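Local coordinates for protein nucleoside phosphorylase, putative (Trypanosoma brucei, PDB 3BJE) that acts as a homodimeric uridine phosphorylase, probably cleaving uridine with phosphate to give uracil and ribose 1-phosphate, at residues I102-I107 and M141-L146. Residues are numbered along the deposited sequence; the frame is centred on the assembly and turned at random.
Sequences IVLNEI and MKIIRL. With R1P (1-O-phosphono-alpha-D-ribofuranose), chain C.
The guanidinium of Arg145 meets the bound ribose 1-phosphate with its edge. O1, the oxygen that joins sugar to phosphate, lies in the guanidinium plane and accepts a hydrogen bond from Arg145 NH1, with NH1 and R1P O1 2.9 Å apart. Arg145 NH2 donates a second hydrogen bond, to R1P O2P, at 2.8 Å and nearly straight, its N-H...O angle being 170°. Two N-H groups on one rigid plane thus grip the ester oxygen and a phosphate oxygen together, a fork that arginine is well shaped to offer. With CG anti to the backbone N (chi1 164°) and the chain extended as far as NE, the group is carried from the strand to the ligand. Glu292 forms a salt bridge with NE and Glu294 with NH1, which should fix the rotation of the plane.

Further back, the same side of the chain turns apolar. Ile143 sends its longer CD1 arm to Leu104 CD2, 3.7 Å away, the closest approach between 102-107 and 141-146. Leu104 suits its place because its forked end carries CD2 toward the strand, although its first bond does not point there. Ile107 presents its short CG2 branch to the terminal methyl of Met141, just before the strand, with CG2 and CE 4.1 Å apart. Bends at chi2 and chi3 fold the flexible methionine chain. Contact is made through methyl groups, and Leu104 CA and Ile143 CA stay 9.8 Å apart, a usual spacing for a helix laid on a sheet.

Phe48 of strand 45-49 touches Leu104, Ile107 and Ile143, joining this buried layer, and Leu301 of helix 295-305 also packs on Leu104. Helix 97-112 therefore packs on strand 142-151, which runs parallel to its neighbours 45-49 and 308-318 in the nucleoside phosphorylase core, while helix 329-348 packs against Ile144 and Leu146.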
# COMPACT_ATOMS: atom_id res chain seq x y z
N ILE A 102 -6.47 6.16 -1.06
CA ILE A 102 -6.76 6.52 -2.45
C ILE A 102 -8.24 6.28 -2.78
O ILE A 102 -8.96 7.17 -3.25
CB ILE A 102 -5.88 5.72 -3.40
CG1 ILE A 102 -4.44 6.25 -3.33
CG2 ILE A 102 -6.41 5.82 -4.85
CD1 ILE A 102 -3.42 5.37 -4.03
N VAL A 103 -8.69 5.06 -2.57
CA VAL A 103 -10.03 4.69 -3.00
C VAL A 103 -11.13 5.45 -2.24
O VAL A 103 -12.14 5.85 -2.84
CB VAL A 103 -10.21 3.16 -2.90
CG1 VAL A 103 -11.65 2.75 -3.23
CG2 VAL A 103 -9.25 2.47 -3.88
N LEU A 104 -10.97 5.61 -0.91
CA LEU A 104 -11.98 6.37 -0.16
C LEU A 104 -12.04 7.86 -0.56
O LEU A 104 -13.14 8.43 -0.59
CB LEU A 104 -11.80 6.24 1.35
CG LEU A 104 -12.33 4.94 1.95
CD1 LEU A 104 -11.98 4.93 3.44
CD2 LEU A 104 -13.83 4.74 1.74
N ASN A 105 -10.90 8.49 -0.86
CA ASN A 105 -10.93 9.87 -1.37
C ASN A 105 -11.70 9.95 -2.68
O ASN A 105 -12.49 10.88 -2.89
CB ASN A 105 -9.50 10.39 -1.58
CG ASN A 105 -8.96 11.08 -0.36
OD1 ASN A 105 -9.12 12.29 -0.23
ND2 ASN A 105 -8.34 10.32 0.55
N GLU A 106 -11.49 8.97 -3.54
CA GLU A 106 -12.14 8.97 -4.84
C GLU A 106 -13.63 8.66 -4.74
O GLU A 106 -14.43 9.31 -5.41
CB GLU A 106 -11.36 8.09 -5.83
CG GLU A 106 -9.96 8.65 -6.03
CD GLU A 106 -9.11 7.90 -7.03
OE1 GLU A 106 -9.57 6.91 -7.63
OE2 GLU A 106 -7.95 8.31 -7.23
N ILE A 107 -14.00 7.71 -3.87
CA ILE A 107 -15.43 7.48 -3.57
C ILE A 107 -16.08 8.77 -3.02
O ILE A 107 -17.20 9.13 -3.39
CB ILE A 107 -15.61 6.30 -2.58
CG1 ILE A 107 -15.31 4.96 -3.28
CG2 ILE A 107 -17.03 6.31 -1.97
CD1 ILE A 107 -15.10 3.80 -2.29
N MET A 141 -24.03 5.91 2.97
CA MET A 141 -22.91 5.11 2.51
C MET A 141 -22.64 3.98 3.49
O MET A 141 -22.45 4.22 4.68
CB MET A 141 -21.67 5.99 2.37
CG MET A 141 -21.83 7.14 1.37
SD MET A 141 -22.19 6.56 -0.32
CE MET A 141 -20.79 5.46 -0.61
N LYS A 142 -22.60 2.77 2.95
CA LYS A 142 -22.30 1.56 3.72
C LYS A 142 -21.14 0.85 3.00
O LYS A 142 -21.28 0.47 1.85
CB LYS A 142 -23.50 0.61 3.75
CG LYS A 142 -24.87 1.25 3.86
CD LYS A 142 -25.12 1.87 5.19
CE LYS A 142 -26.59 2.31 5.29
NZ LYS A 142 -26.88 2.86 6.63
N ILE A 143 -20.02 0.67 3.70
CA ILE A 143 -18.82 0.11 3.10
C ILE A 143 -18.30 -1.03 3.97
O ILE A 143 -18.01 -0.83 5.14
CB ILE A 143 -17.72 1.19 2.97
CG1 ILE A 143 -18.28 2.39 2.19
CG2 ILE A 143 -16.43 0.62 2.31
CD1 ILE A 143 -17.32 3.57 2.06
N ILE A 144 -18.21 -2.23 3.40
CA ILE A 144 -17.70 -3.38 4.14
C ILE A 144 -16.56 -4.05 3.40
O ILE A 144 -16.68 -4.44 2.26
CB ILE A 144 -18.81 -4.43 4.42
CG1 ILE A 144 -20.01 -3.76 5.09
CG2 ILE A 144 -18.26 -5.61 5.31
CD1 ILE A 144 -21.20 -4.68 5.31
N ARG A 145 -15.44 -4.19 4.10
CA ARG A 145 -14.32 -4.96 3.61
C ARG A 145 -14.56 -6.44 3.86
O ARG A 145 -14.92 -6.81 4.97
CB ARG A 145 -13.03 -4.52 4.30
CG ARG A 145 -11.88 -5.50 4.15
CD ARG A 145 -10.56 -4.87 4.54
NE ARG A 145 -9.55 -5.89 4.85
CZ ARG A 145 -9.03 -6.76 3.98
NH1 ARG A 145 -8.15 -7.64 4.40
NH2 ARG A 145 -9.39 -6.75 2.68
N LEU A 146 -14.39 -7.25 2.83
CA LEU A 146 -14.38 -8.71 2.97
C LEU A 146 -12.99 -9.16 2.53
O LEU A 146 -12.65 -9.09 1.34
CB LEU A 146 -15.47 -9.39 2.14
CG LEU A 146 -15.40 -10.93 2.10
CD1 LEU A 146 -15.33 -11.59 3.50
CD2 LEU A 146 -16.56 -11.51 1.31
C5 R1P C . -1.99 -9.61 2.01
O5 R1P C . -1.80 -10.96 1.55
C4 R1P C . -3.38 -9.11 1.66
O4 R1P C . -4.39 -10.05 2.07
C1 R1P C . -5.30 -9.43 2.99
C2 R1P C . -4.48 -8.27 3.58
O2 R1P C . -5.22 -7.23 4.27
C3 R1P C . -3.70 -7.80 2.35
O3 R1P C . -4.50 -7.00 1.46
O1 R1P C . -6.58 -9.04 2.37
P R1P C . -7.13 -9.36 0.89
O1P R1P C . -6.10 -8.58 0.06
O2P R1P C . -8.52 -8.75 0.88
O3P R1P C . -7.06 -10.83 0.63